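Local coordinates for pectate lyase (Cellvibrio cellulosa, PDB 1GXM), which cleaves pectate (polygalacturonic acid) by anti-beta-elimination, this chain being the catalytic module of a longer polysaccharide lyase, at residues Gly114-Phe119 against Tyr139-Leu144; Ala130-Asn135 against Asp176-Ala181; Gly221-Leu226 against Thr320-Phe325; Asn266-Arg271 against Met276-Tyr281. All coordinates share one frame; numbering follows the deposited sequence.

Interaction 1: residues Gly114-Phe119 against Tyr139-Leu144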
loop_
_atom_site.group_PDB
_atom_site.type_symbol
_atom_site.label_atom_id
_atom_site.label_comp_id
_atom_site.label_asym_id
_atom_site.label_seq_id
_atom_site.Cartn_x
_atom_site.Cartn_y
_atom_site.Cartn_z
ATOM N N GLY A 114 7.078 12.341 -6.566
ATOM C CA GLY A 114 6.255 11.168 -6.789
ATOM C C GLY A 114 5.591 10.619 -5.539
ATOM O O GLY A 114 4.710 9.790 -5.652
ATOM N N ALA A 115 6.006 11.063 -4.367
ATOM C CA ALA A 115 5.421 10.601 -3.120
ATOM C C ALA A 115 3.931 10.895 -3.092
ATOM O O ALA A 115 3.487 11.953 -3.539
ATOM C CB ALA A 115 6.069 11.296 -1.980
ATOM N N LEU A 116 3.165 9.985 -2.507
ATOM C CA LEU A 116 1.760 10.214 -2.186
ATOM C C LEU A 116 1.585 10.283 -0.684
ATOM O O LEU A 116 1.990 9.366 0.029
ATOM C CB LEU A 116 0.871 9.097 -2.730
ATOM C CG LEU A 116 0.922 8.923 -4.252
ATOM C CD1 LEU A 116 0.010 7.816 -4.678
ATOM C CD2 LEU A 116 0.481 10.166 -4.929
ATOM N N PRO A 117 0.967 11.348 -0.196
ATOM C CA PRO A 117 0.706 11.504 1.229
ATOM C C PRO A 117 -0.503 10.714 1.652
ATOM O O PRO A 117 -1.318 10.285 0.851
ATOM C CB PRO A 117 0.424 12.993 1.351
ATOM C CG PRO A 117 -0.236 13.324 0.069
ATOM C CD PRO A 117 0.468 12.505 -0.968
ATOM N N GLN A 118 -0.627 10.517 2.948
ATOM C CA GLN A 118 -1.759 9.814 3.507
ATOM C C GLN A 118 -3.057 10.607 3.402
ATOM O O GLN A 118 -4.101 10.039 3.160
ATOM C CB GLN A 118 -1.478 9.457 4.952
ATOM C CG GLN A 118 -2.459 8.479 5.536
ATOM C CD GLN A 118 -2.208 8.212 7.012
ATOM O OE1 GLN A 118 -2.038 7.049 7.433
ATOM N NE2 GLN A 118 -2.208 9.246 7.793
ATOM N N PHE A 119 -2.976 11.898 3.671
ATOM C CA PHE A 119 -4.099 12.810 3.587
ATOM C C PHE A 119 -3.699 13.972 2.705
ATOM O O PHE A 119 -2.561 14.447 2.770
ATOM C CB PHE A 119 -4.470 13.383 4.949
ATOM C CG PHE A 119 -5.266 12.470 5.806
ATOM C CD1 PHE A 119 -4.643 11.456 6.501
ATOM C CD2 PHE A 119 -6.620 12.638 5.953
ATOM C CE1 PHE A 119 -5.359 10.621 7.306
ATOM C CE2 PHE A 119 -7.339 11.800 6.781
ATOM C CZ PHE A 119 -6.711 10.793 7.442
ATOM N N TYR A 139 -0.926 0.937 -3.684
ATOM C CA TYR A 139 -2.175 0.544 -4.317
ATOM C C TYR A 139 -2.782 1.737 -5.035
ATOM O O TYR A 139 -3.428 1.552 -6.043
ATOM C CB TYR A 139 -3.146 -0.108 -3.334
ATOM C CG TYR A 139 -2.768 -1.521 -2.923
ATOM C CD1 TYR A 139 -1.553 -2.116 -3.291
ATOM C CD2 TYR A 139 -3.623 -2.242 -2.115
ATOM C CE1 TYR A 139 -1.230 -3.410 -2.871
ATOM C CE2 TYR A 139 -3.310 -3.511 -1.701
ATOM C CZ TYR A 139 -2.105 -4.091 -2.083
ATOM O OH TYR A 139 -1.791 -5.365 -1.666
ATOM N N ALA A 140 -2.539 2.952 -4.555
ATOM C CA ALA A 140 -2.942 4.151 -5.305
ATOM C C ALA A 140 -2.243 4.195 -6.657
ATOM O O ALA A 140 -2.850 4.500 -7.673
ATOM C CB ALA A 140 -2.652 5.391 -4.539
ATOM N N LEU A 141 -0.952 3.907 -6.663
ATOM C CA LEU A 141 -0.213 3.872 -7.913
ATOM C C LEU A 141 -0.715 2.767 -8.807
ATOM O O LEU A 141 -0.716 2.903 -10.018
ATOM C CB LEU A 141 1.291 3.737 -7.688
ATOM C CG LEU A 141 1.932 4.927 -7.002
ATOM C CD1 LEU A 141 3.361 4.625 -6.697
ATOM C CD2 LEU A 141 1.832 6.170 -7.866
ATOM N N THR A 142 -1.114 1.648 -8.221
ATOM C CA THR A 142 -1.663 0.536 -8.982
ATOM C C THR A 142 -2.950 0.971 -9.674
ATOM O O THR A 142 -3.164 0.689 -10.853
ATOM C CB THR A 142 -1.923 -0.660 -8.071
ATOM O OG1 THR A 142 -0.674 -1.121 -7.531
ATOM C CG2 THR A 142 -2.483 -1.866 -8.846
ATOM N N VAL A 143 -3.810 1.674 -8.952
ATOM C CA VAL A 143 -5.048 2.180 -9.548
ATOM C C VAL A 143 -4.704 3.088 -10.726
ATOM O O VAL A 143 -5.273 2.955 -11.823
ATOM C CB VAL A 143 -5.901 2.941 -8.530
ATOM C CG1 VAL A 143 -7.068 3.604 -9.229
ATOM C CG2 VAL A 143 -6.398 2.013 -7.444
ATOM N N LEU A 144 -3.806 4.031 -10.499
ATOM C CA LEU A 144 -3.432 4.967 -11.565
ATOM C C LEU A 144 -2.815 4.230 -12.743
ATOM O O LEU A 144 -3.038 4.593 -13.885
ATOM C CB LEU A 144 -2.499 6.055 -11.042
ATOM C CG LEU A 144 -3.163 7.014 -10.057
ATOM C CD1 LEU A 144 -2.097 7.903 -9.465
ATOM C CD2 LEU A 144 -4.256 7.830 -10.717
#

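Interaction 2: residues Ala130-Asn135 against Asp176-Ala181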
loop_
_atom_site.group_PDB
_atom_site.type_symbol
_atom_site.label_atom_id
_atom_site.label_comp_id
_atom_site.label_asym_id
_atom_site.label_seq_id
_atom_site.Cartn_x
_atom_site.Cartn_y
_atom_site.Cartn_z
ATOM N N ALA A 130 5.354 10.325 2.418
ATOM C CA ALA A 130 5.074 9.264 1.464
ATOM C C ALA A 130 4.603 8.065 2.280
ATOM O O ALA A 130 5.331 7.548 3.129
ATOM C CB ALA A 130 6.330 8.898 0.687
ATOM N N THR A 131 3.375 7.628 2.033
ATOM C CA THR A 131 2.705 6.687 2.930
ATOM C C THR A 131 2.500 5.358 2.269
ATOM O O THR A 131 1.581 5.158 1.501
ATOM C CB THR A 131 1.393 7.259 3.375
ATOM O OG1 THR A 131 1.663 8.460 4.095
ATOM C CG2 THR A 131 0.719 6.324 4.384
ATOM N N PHE A 132 3.374 4.423 2.598
ATOM C CA PHE A 132 3.189 3.054 2.169
ATOM C C PHE A 132 2.258 2.296 3.081
ATOM O O PHE A 132 1.667 1.320 2.676
ATOM C CB PHE A 132 4.523 2.333 2.049
ATOM C CG PHE A 132 5.431 2.948 1.039
ATOM C CD1 PHE A 132 5.073 2.979 -0.290
ATOM C CD2 PHE A 132 6.638 3.516 1.393
ATOM C CE1 PHE A 132 5.892 3.539 -1.231
ATOM C CE2 PHE A 132 7.448 4.088 0.451
ATOM C CZ PHE A 132 7.082 4.088 -0.857
ATOM N N ASN A 133 2.087 2.794 4.292
ATOM C CA ASN A 133 1.194 2.239 5.279
ATOM C C ASN A 133 -0.144 1.877 4.703
ATOM O O ASN A 133 -0.730 2.632 3.945
ATOM C CB ASN A 133 0.983 3.260 6.392
ATOM C CG ASN A 133 0.381 2.654 7.613
ATOM O OD1 ASN A 133 1.030 1.874 8.301
ATOM N ND2 ASN A 133 -0.851 3.004 7.911
ATOM N N ASP A 134 -0.632 0.706 5.099
ATOM C CA ASP A 134 -1.914 0.180 4.639
ATOM C C ASP A 134 -2.005 0.112 3.126
ATOM O O ASP A 134 -3.057 0.295 2.533
ATOM C CB ASP A 134 -3.063 1.019 5.183
ATOM C CG ASP A 134 -4.272 0.152 5.490
ATOM O OD1 ASP A 134 -5.330 0.710 5.812
ATOM O OD2 ASP A 134 -4.249 -1.098 5.426
ATOM N N ASN A 135 -0.879 -0.168 2.497
ATOM C CA ASN A 135 -0.764 -0.266 1.053
ATOM C C ASN A 135 -1.194 0.996 0.318
ATOM O O ASN A 135 -1.503 0.940 -0.855
ATOM C CB ASN A 135 -1.547 -1.481 0.541
ATOM C CG ASN A 135 -0.969 -2.760 1.011
ATOM O OD1 ASN A 135 0.256 -2.945 0.991
ATOM N ND2 ASN A 135 -1.832 -3.672 1.440
ATOM N N ASP A 176 9.635 6.182 -9.621
ATOM C CA ASP A 176 10.892 6.837 -9.363
ATOM C C ASP A 176 11.074 7.034 -7.861
ATOM O O ASP A 176 12.143 6.782 -7.319
ATOM C CB ASP A 176 10.944 8.160 -10.120
ATOM C CG ASP A 176 12.282 8.812 -10.041
ATOM O OD1 ASP A 176 13.221 8.312 -10.695
ATOM O OD2 ASP A 176 12.475 9.813 -9.331
ATOM N N TYR A 177 10.025 7.539 -7.197
ATOM C CA TYR A 177 10.077 7.712 -5.753
ATOM C C TYR A 177 10.444 6.412 -5.028
ATOM O O TYR A 177 11.315 6.368 -4.170
ATOM C CB TYR A 177 8.741 8.270 -5.208
ATOM C CG TYR A 177 8.869 8.522 -3.750
ATOM C CD1 TYR A 177 8.633 7.506 -2.828
ATOM C CD2 TYR A 177 9.330 9.735 -3.280
ATOM C CE1 TYR A 177 8.845 7.698 -1.523
ATOM C CE2 TYR A 177 9.543 9.940 -1.962
ATOM C CZ TYR A 177 9.296 8.908 -1.067
ATOM O OH TYR A 177 9.543 9.082 0.271
ATOM N N ILE A 178 9.720 5.364 -5.365
ATOM C CA ILE A 178 9.906 4.069 -4.737
ATOM C C ILE A 178 11.339 3.575 -4.913
ATOM O O ILE A 178 11.964 3.113 -3.984
ATOM C CB ILE A 178 8.882 3.074 -5.282
ATOM C CG1 ILE A 178 7.504 3.400 -4.693
ATOM C CG2 ILE A 178 9.280 1.649 -4.973
ATOM C CD1 ILE A 178 6.400 2.729 -5.392
ATOM N N LEU A 179 11.870 3.740 -6.107
ATOM C CA LEU A 179 13.222 3.294 -6.379
ATOM C C LEU A 179 14.243 4.100 -5.579
ATOM O O LEU A 179 15.192 3.535 -5.049
ATOM C CB LEU A 179 13.528 3.395 -7.862
ATOM C CG LEU A 179 12.753 2.447 -8.759
ATOM C CD1 LEU A 179 12.992 2.797 -10.223
ATOM C CD2 LEU A 179 13.078 0.984 -8.475
ATOM N N LYS A 180 14.036 5.412 -5.469
ATOM C CA LYS A 180 14.935 6.267 -4.696
ATOM C C LYS A 180 14.816 6.015 -3.192
ATOM O O LYS A 180 15.773 6.168 -2.443
ATOM C CB LYS A 180 14.678 7.728 -5.009
ATOM C CG LYS A 180 15.301 8.156 -6.302
ATOM C CD LYS A 180 14.912 9.571 -6.632
ATOM C CE LYS A 180 15.711 10.087 -7.816
ATOM N NZ LYS A 180 15.501 9.236 -8.993
ATOM N N ALA A 181 13.630 5.607 -2.751
ATOM C CA ALA A 181 13.381 5.419 -1.329
ATOM C C ALA A 181 13.858 4.075 -0.819
ATOM O O ALA A 181 14.045 3.893 0.380
ATOM C CB ALA A 181 11.918 5.597 -1.026
#

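Interaction 3: residues Gly221-Leu226 against Thr320-Phe325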
loop_
_atom_site.group_PDB
_atom_site.type_symbol
_atom_site.label_atom_id
_atom_site.label_comp_id
_atom_site.label_asym_id
_atom_site.label_seq_id
_atom_site.Cartn_x
_atom_site.Cartn_y
_atom_site.Cartn_z
ATOM N N GLY A 221 3.384 -4.952 -0.755
ATOM C CA GLY A 221 2.582 -4.239 -1.724
ATOM C C GLY A 221 3.420 -3.365 -2.622
ATOM O O GLY A 221 3.079 -3.148 -3.783
ATOM N N VAL A 222 4.497 -2.815 -2.086
ATOM C CA VAL A 222 5.386 -1.989 -2.909
ATOM C C VAL A 222 6.001 -2.865 -3.998
ATOM O O VAL A 222 6.042 -2.508 -5.167
ATOM C CB VAL A 222 6.488 -1.342 -2.071
ATOM C CG1 VAL A 222 7.413 -0.543 -2.972
ATOM C CG2 VAL A 222 5.909 -0.424 -1.011
ATOM N N LEU A 223 6.497 -4.030 -3.609
ATOM C CA LEU A 223 7.026 -4.977 -4.584
ATOM C C LEU A 223 5.976 -5.403 -5.599
ATOM O O LEU A 223 6.236 -5.487 -6.786
ATOM C CB LEU A 223 7.627 -6.186 -3.886
ATOM C CG LEU A 223 8.885 -5.853 -3.107
ATOM C CD1 LEU A 223 9.275 -7.001 -2.175
ATOM C CD2 LEU A 223 10.062 -5.512 -4.001
ATOM N N ALA A 224 4.776 -5.660 -5.125
ATOM C CA ALA A 224 3.699 -6.064 -6.008
ATOM C C ALA A 224 3.434 -4.949 -7.023
ATOM O O ALA A 224 3.286 -5.208 -8.216
ATOM C CB ALA A 224 2.465 -6.370 -5.206
ATOM N N PHE A 225 3.374 -3.704 -6.571
ATOM C CA PHE A 225 3.223 -2.598 -7.506
ATOM C C PHE A 225 4.369 -2.551 -8.515
ATOM O O PHE A 225 4.141 -2.402 -9.709
ATOM C CB PHE A 225 3.137 -1.246 -6.809
ATOM C CG PHE A 225 3.333 -0.132 -7.763
ATOM C CD1 PHE A 225 2.377 0.143 -8.718
ATOM C CD2 PHE A 225 4.533 0.541 -7.798
ATOM C CE1 PHE A 225 2.618 1.112 -9.681
ATOM C CE2 PHE A 225 4.773 1.485 -8.754
ATOM C CZ PHE A 225 3.801 1.783 -9.680
ATOM N N LEU A 226 5.597 -2.651 -8.046
ATOM C CA LEU A 226 6.732 -2.621 -8.967
ATOM C C LEU A 226 6.650 -3.710 -9.997
ATOM O O LEU A 226 7.047 -3.499 -11.139
ATOM C CB LEU A 226 8.058 -2.695 -8.235
ATOM C CG LEU A 226 8.454 -1.445 -7.467
ATOM C CD1 LEU A 226 9.747 -1.773 -6.714
ATOM C CD2 LEU A 226 8.633 -0.219 -8.342
ATOM N N THR A 320 5.131 -14.649 2.525
ATOM C CA THR A 320 4.680 -15.816 1.763
ATOM C C THR A 320 4.150 -15.437 0.412
ATOM O O THR A 320 4.554 -15.988 -0.608
ATOM C CB THR A 320 3.647 -16.577 2.583
ATOM O OG1 THR A 320 4.305 -17.008 3.780
ATOM C CG2 THR A 320 3.164 -17.847 1.860
ATOM N N SER A 321 3.253 -14.478 0.389
ATOM C CA SER A 321 2.556 -14.151 -0.841
ATOM C C SER A 321 3.538 -13.623 -1.905
ATOM O O SER A 321 3.510 -14.044 -3.062
ATOM C CB SER A 321 1.439 -13.154 -0.572
ATOM O OG SER A 321 1.937 -11.932 -0.136
ATOM N N ILE A 322 4.412 -12.710 -1.520
ATOM C CA ILE A 322 5.297 -12.120 -2.511
ATOM C C ILE A 322 6.382 -13.079 -2.933
ATOM O O ILE A 322 6.796 -13.070 -4.075
ATOM C CB ILE A 322 5.888 -10.762 -2.035
ATOM C CG1 ILE A 322 6.335 -9.928 -3.237
ATOM C CG2 ILE A 322 6.986 -10.933 -1.015
ATOM C CD1 ILE A 322 5.198 -9.439 -4.100
ATOM N N ILE A 323 6.837 -13.921 -2.018
ATOM C CA ILE A 323 7.869 -14.908 -2.340
ATOM C C ILE A 323 7.319 -15.925 -3.318
ATOM O O ILE A 323 7.965 -16.250 -4.314
ATOM C CB ILE A 323 8.375 -15.594 -1.062
ATOM C CG1 ILE A 323 9.209 -14.587 -0.273
ATOM C CG2 ILE A 323 9.157 -16.866 -1.391
ATOM C CD1 ILE A 323 9.556 -15.065 1.097
ATOM N N ASN A 324 6.107 -16.389 -3.073
ATOM C CA ASN A 324 5.520 -17.391 -3.947
ATOM C C ASN A 324 5.235 -16.802 -5.310
ATOM O O ASN A 324 5.418 -17.459 -6.326
ATOM C CB ASN A 324 4.257 -17.995 -3.341
ATOM C CG ASN A 324 4.561 -18.926 -2.168
ATOM O OD1 ASN A 324 3.673 -19.237 -1.379
ATOM N ND2 ASN A 324 5.818 -19.324 -2.029
ATOM N N PHE A 325 4.800 -15.550 -5.344
ATOM C CA PHE A 325 4.550 -14.871 -6.613
ATOM C C PHE A 325 5.857 -14.657 -7.349
ATOM O O PHE A 325 5.939 -14.931 -8.554
ATOM C CB PHE A 325 3.842 -13.540 -6.390
ATOM C CG PHE A 325 3.538 -12.802 -7.654
ATOM C CD1 PHE A 325 2.772 -13.388 -8.638
ATOM C CD2 PHE A 325 4.023 -11.534 -7.862
ATOM C CE1 PHE A 325 2.501 -12.712 -9.809
ATOM C CE2 PHE A 325 3.734 -10.858 -9.017
ATOM C CZ PHE A 325 2.988 -11.452 -9.991
#

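Interaction 4: residues Asn266-Arg271 against Met276-Tyr281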
loop_
_atom_site.group_PDB
_atom_site.type_symbol
_atom_site.label_atom_id
_atom_site.label_comp_id
_atom_site.label_asym_id
_atom_site.label_seq_id
_atom_site.Cartn_x
_atom_site.Cartn_y
_atom_site.Cartn_z
ATOM N N ASN A 266 2.712 -13.750 24.703
ATOM C CA ASN A 266 3.683 -13.711 23.613
ATOM C C ASN A 266 3.102 -14.372 22.375
ATOM O O ASN A 266 2.934 -15.583 22.344
ATOM C CB ASN A 266 4.985 -14.403 23.997
ATOM C CG ASN A 266 6.084 -14.161 22.990
ATOM O OD1 ASN A 266 5.816 -13.747 21.865
ATOM N ND2 ASN A 266 7.323 -14.432 23.368
ATOM N N PRO A 267 2.821 -13.593 21.335
ATOM C CA PRO A 267 2.252 -14.140 20.100
ATOM C C PRO A 267 3.270 -14.775 19.186
ATOM O O PRO A 267 2.880 -15.348 18.167
ATOM C CB PRO A 267 1.665 -12.909 19.431
ATOM C CG PRO A 267 2.575 -11.806 19.839
ATOM C CD PRO A 267 3.040 -12.139 21.226
ATOM N N ILE A 268 4.546 -14.673 19.508
ATOM C CA ILE A 268 5.577 -15.237 18.648
ATOM C C ILE A 268 5.873 -16.612 19.180
ATOM O O ILE A 268 6.508 -16.777 20.228
ATOM C CB ILE A 268 6.825 -14.358 18.632
ATOM C CG1 ILE A 268 6.462 -12.974 18.067
ATOM C CG2 ILE A 268 7.934 -15.033 17.791
ATOM C CD1 ILE A 268 7.542 -11.927 18.238
ATOM N N VAL A 269 5.358 -17.598 18.473
ATOM C CA VAL A 269 5.360 -18.958 18.993
ATOM C C VAL A 269 5.952 -19.938 18.007
ATOM O O VAL A 269 5.897 -19.725 16.814
ATOM C CB VAL A 269 3.939 -19.405 19.386
ATOM C CG1 VAL A 269 3.396 -18.491 20.461
ATOM C CG2 VAL A 269 3.018 -19.466 18.193
ATOM N N PRO A 270 6.552 -21.008 18.492
ATOM C CA PRO A 270 7.071 -22.029 17.597
ATOM C C PRO A 270 6.005 -22.659 16.721
ATOM O O PRO A 270 4.863 -22.897 17.131
ATOM C CB PRO A 270 7.636 -23.073 18.551
ATOM C CG PRO A 270 7.887 -22.378 19.787
ATOM C CD PRO A 270 6.840 -21.320 19.906
ATOM N N ARG A 271 6.409 -22.889 15.489
ATOM C CA ARG A 271 5.618 -23.633 14.521
ATOM C C ARG A 271 6.606 -24.241 13.535
ATOM O O ARG A 271 7.242 -23.543 12.739
ATOM C CB ARG A 271 4.627 -22.735 13.801
ATOM C CG ARG A 271 3.758 -23.485 12.804
ATOM C CD ARG A 271 2.664 -22.641 12.166
ATOM N NE ARG A 271 1.996 -23.371 11.084
ATOM C CZ ARG A 271 0.796 -23.077 10.574
ATOM N NH1 ARG A 271 0.080 -22.083 11.056
ATOM N NH2 ARG A 271 0.305 -23.817 9.584
ATOM N N MET A 276 8.172 -16.612 9.972
ATOM C CA MET A 276 7.499 -15.405 10.426
ATOM C C MET A 276 8.314 -14.214 9.968
ATOM O O MET A 276 9.541 -14.234 9.954
ATOM C CB MET A 276 7.377 -15.377 11.947
ATOM C CG MET A 276 6.455 -14.307 12.459
ATOM S SD MET A 276 6.619 -14.027 14.213
ATOM C CE MET A 276 8.038 -12.898 14.212
ATOM N N TRP A 277 7.608 -13.149 9.649
ATOM C CA TRP A 277 8.240 -11.869 9.390
ATOM C C TRP A 277 7.824 -10.898 10.461
ATOM O O TRP A 277 6.703 -10.930 10.955
ATOM C CB TRP A 277 7.844 -11.325 8.003
ATOM C CG TRP A 277 8.493 -12.090 6.906
ATOM C CD1 TRP A 277 9.642 -11.772 6.260
ATOM C CD2 TRP A 277 8.068 -13.357 6.374
ATOM N NE1 TRP A 277 9.957 -12.745 5.345
ATOM C CE2 TRP A 277 8.997 -13.721 5.386
ATOM C CE3 TRP A 277 6.971 -14.189 6.593
ATOM C CZ2 TRP A 277 8.887 -14.882 4.650
ATOM C CZ3 TRP A 277 6.856 -15.337 5.847
ATOM C CH2 TRP A 277 7.810 -15.675 4.887
ATOM N N TYR A 278 8.748 -10.026 10.833
ATOM C CA TYR A 278 8.430 -8.937 11.719
ATOM C C TYR A 278 7.779 -7.790 10.967
ATOM O O TYR A 278 8.029 -7.568 9.782
ATOM C CB TYR A 278 9.676 -8.429 12.420
ATOM C CG TYR A 278 10.253 -9.422 13.393
ATOM C CD1 TYR A 278 11.161 -10.384 12.986
ATOM C CD2 TYR A 278 9.879 -9.407 14.721
ATOM C CE1 TYR A 278 11.680 -11.293 13.890
ATOM C CE2 TYR A 278 10.383 -10.319 15.625
ATOM C CZ TYR A 278 11.287 -11.246 15.206
ATOM O OH TYR A 278 11.781 -12.143 16.123
ATOM N N ARG A 279 6.957 -7.037 11.672
ATOM C CA ARG A 279 6.413 -5.821 11.104
ATOM C C ARG A 279 7.473 -4.736 10.929
ATOM O O ARG A 279 7.404 -3.958 9.968
ATOM C CB ARG A 279 5.283 -5.318 11.971
ATOM C CG ARG A 279 4.489 -4.198 11.373
ATOM C CD ARG A 279 3.150 -4.139 11.959
ATOM N NE ARG A 279 2.299 -3.145 11.345
ATOM C CZ ARG A 279 1.021 -3.051 11.596
ATOM N NH1 ARG A 279 0.469 -3.873 12.453
ATOM N NH2 ARG A 279 0.298 -2.124 11.002
ATOM N N PHE A 280 8.420 -4.695 11.855
ATOM C CA PHE A 280 9.470 -3.685 11.877
ATOM C C PHE A 280 10.820 -4.345 12.005
ATOM O O PHE A 280 11.032 -5.142 12.910
ATOM C CB PHE A 280 9.287 -2.754 13.063
ATOM C CG PHE A 280 7.934 -2.114 13.130
ATOM C CD1 PHE A 280 7.634 -1.006 12.355
ATOM C CD2 PHE A 280 6.964 -2.621 13.966
ATOM C CE1 PHE A 280 6.387 -0.451 12.406
ATOM C CE2 PHE A 280 5.720 -2.065 14.019
ATOM C CZ PHE A 280 5.434 -0.956 13.252
ATOM N N TYR A 281 11.733 -3.974 11.123
ATOM C CA TYR A 281 13.118 -4.392 11.206
ATOM C C TYR A 281 14.013 -3.180 11.327
ATOM O O TYR A 281 13.806 -2.163 10.677
ATOM C CB TYR A 281 13.554 -5.110 9.944
ATOM C CG TYR A 281 12.925 -6.446 9.762
ATOM C CD1 TYR A 281 11.689 -6.570 9.179
ATOM C CD2 TYR A 281 13.568 -7.588 10.200
ATOM C CE1 TYR A 281 11.117 -7.801 8.992
ATOM C CE2 TYR A 281 13.000 -8.822 10.039
ATOM C CZ TYR A 281 11.777 -8.938 9.425
ATOM O OH TYR A 281 11.173 -10.166 9.243
#

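Interaction 1: residues Gly114-Phe119 against Tyr139-Leu144
No ring takes part where Leu116 meets Ala140 and Leu141, and the flat groups stand to the sides. The Phe119 ring has Gln118 NE2 at its edge, in plane. The Tyr139 ring turns elsewhere and stacks with Trp24. The contact itself is aliphatic. Leu116 sends one branch to the helix. Its CD1 lies 3.6 Å from Ala140 CB. The same methyl lies 4.0 Å from Leu141 CD2, so it sits between two neighbouring residues of one turn. Torsions explain the reach. CG of Leu116 stands beside the backbone N and opposite the carbonyl carbon (chi1 -60°), and CD1 then continues the chain away from CA (chi2 -179°). Leu141 brings CD2 to the leucine of the loop, and the two side chains meet at a slant. All three residues are buried, and no hydrogen bond crosses between the two segments. Nearby, Gly114 O accepts a hydrogen bond from Gln110 NE2. Ala140 also touches Ile77 of helix 77-90, and Leu141 touches Ile178 of helix 161-181. The helix therefore meets the loop on one flank and two further helices around it. A loop after helix 93-109 is thus laid on helix 136-148. Such helix-and-loop packing is consistent with the (alpha/alpha) toroid known for family 10 pectate lyases.

Interaction 2: residues Ala130-Asn135 against Asp176-Ala181
Phe132 and Tyr177 set their rings obliquely to each other. CZ of Phe132 comes to the edge of the Tyr177 ring, near its plane, 4.1 Å from CE1. Ile178 takes the edge of the Phe132 ring: its CG1 lies near the ring plane, 3.8 Å from Phe132 CE1. Tyr177 reaches toward the strand because its CG lies opposite the backbone N (chi1 -176°). The phenol end then passes Ala130. The methyl CB of Ala130 is 3.4 Å from Tyr177 CZ and 3.2 Å from Tyr177 OH, a tight fit. The hydroxyl is buried but not idle, since it is hydrogen-bonded to Gly197 O. The contact joins the short strand 130-131 and the turn after it to the last turns of helix 161-181, consistent with the (alpha/alpha) toroid of family 10 lyases. Phe132 also meets the ring of Trp192, whose NE1 is hydrogen-bonded to Ile178 O. Val222 of helix 219-226 packs on both Phe132 and Ile178, and Phe225 of the same helix touches Ile178. The helix carries a salt bridge of its own, away from the strand: Lys180 NZ lies 3.0 Å from Asp176 OD1, on the syn side of the carboxylate and 25° out of its plane.

Interaction 3: residues Gly221-Leu226 against Thr320-Phe325
Leu223 and Ala224 meet Ile322 without any polar bond between them. Among the shortest polar bonds here are those inside the two helices, such as Phe225 N to Gly221 O at 2.9 Å and Asn324 N to Thr320 O, also 2.9 Å. The contact lies between these ladders and is carried by one side chain. Ile322 points from helix 318-329 at helix 219-226. Its CG1 is 4.0 Å from Leu223 CB. The tip, CD1, goes further and comes over the backbone, 3.9 Å from Ala224 N. It also lies 4.3 Å from Ala224 CB. The tip therefore rests in the corner between two successive residues of the helix. The torsions place it there. CG1 stands roughly opposite the backbone N (chi1 -158°), and a bend at chi2 of 68° turns CD1 aside. Leu223 meets the isoleucine with its CB rather than with its branched end. The CA atoms of Ala224 and Ile322 are 7.2 Å apart, a close approach, consistent with the small side chain of Ala224. Phe246 of helix 233-246 touches both Leu223 and Ile322 at the border of the contact. Ala224 O is hydrogen-bonded to Asn19 ND2, which brings the N-terminal part of the chain close. All three touching residues are buried. The chemistry is that of dispersion and exclusion of water: nothing directional crosses between these two segments, so the contact rests on shape and burial.

Interaction 4: residues Asn266-Arg271 against Met276-Tyr281
Ile268 meets Met276 with both of its branches and Tyr278 with its tip. Its CB points at the opposite segment and divides there. CG2 lies 3.9 Å from Met276 SD. CG1, on the other branch, lies 4.0 Å from the same sulfur. The methyl CE of Met276 borders CG1, CG2 and CD1 of the isoleucine alike. CD1 also meets the tyrosine, 4.2 Å from Tyr278 CE2. The isoleucine crosses both partners at about a right angle. Met276 leaves its backbone with CG opposite the N (chi1 -168°) and then bends at chi3 (83°). The bend carries CE over the centre of the Tyr278 ring, 3.7 Å above its plane, so the methyl lies on that face. One methionine thus touches the isoleucine and roofs the tyrosine. The arrangement belongs to the strand-rich part of the chain, well away from its centre. Strand 268-271 pairs antiparallel with 256-258, and strand 274-278 pairs antiparallel with 315-316. Tyr258 of strand 256-258 touches both Ile268 and Met276. Just before the first strand the chain makes an Asx turn. Asn266 OD1 accepts from Ile268 N at 2.8 Å, with the donor above the carbonyl plane and 38° out of it. Further on, the backbone N of Tyr278 gives a hydrogen bond of 2.9 Å to the side-chain hydroxyl Tyr281 OH. That hydroxyl is also bonded to Thr251 O. CB of Tyr278 lies 3.6 Å above one face of the Tyr281 ring, toward its rim.

Overall arrangement
From the N terminus, interaction 1 opens first, in the loop after helix 93-109. Interaction 2 opens at 130-135 before interaction 1 closes on helix 136-148. It then closes on helix 161-181, so the two cross. They also touch, with a probable hydrogen bond between Leu116 O and Thr131 N. Interaction 3 opens later, on helix 219-226, and closes only on the C-terminal helix 318-329. Interaction 4 closes a short loop within that span. Phe225 packs on Leu141 and Ile178, linking interaction 3 to the first two. Trp277 packs on Ile323 and Thr320, joining the strand-rich part to the helices.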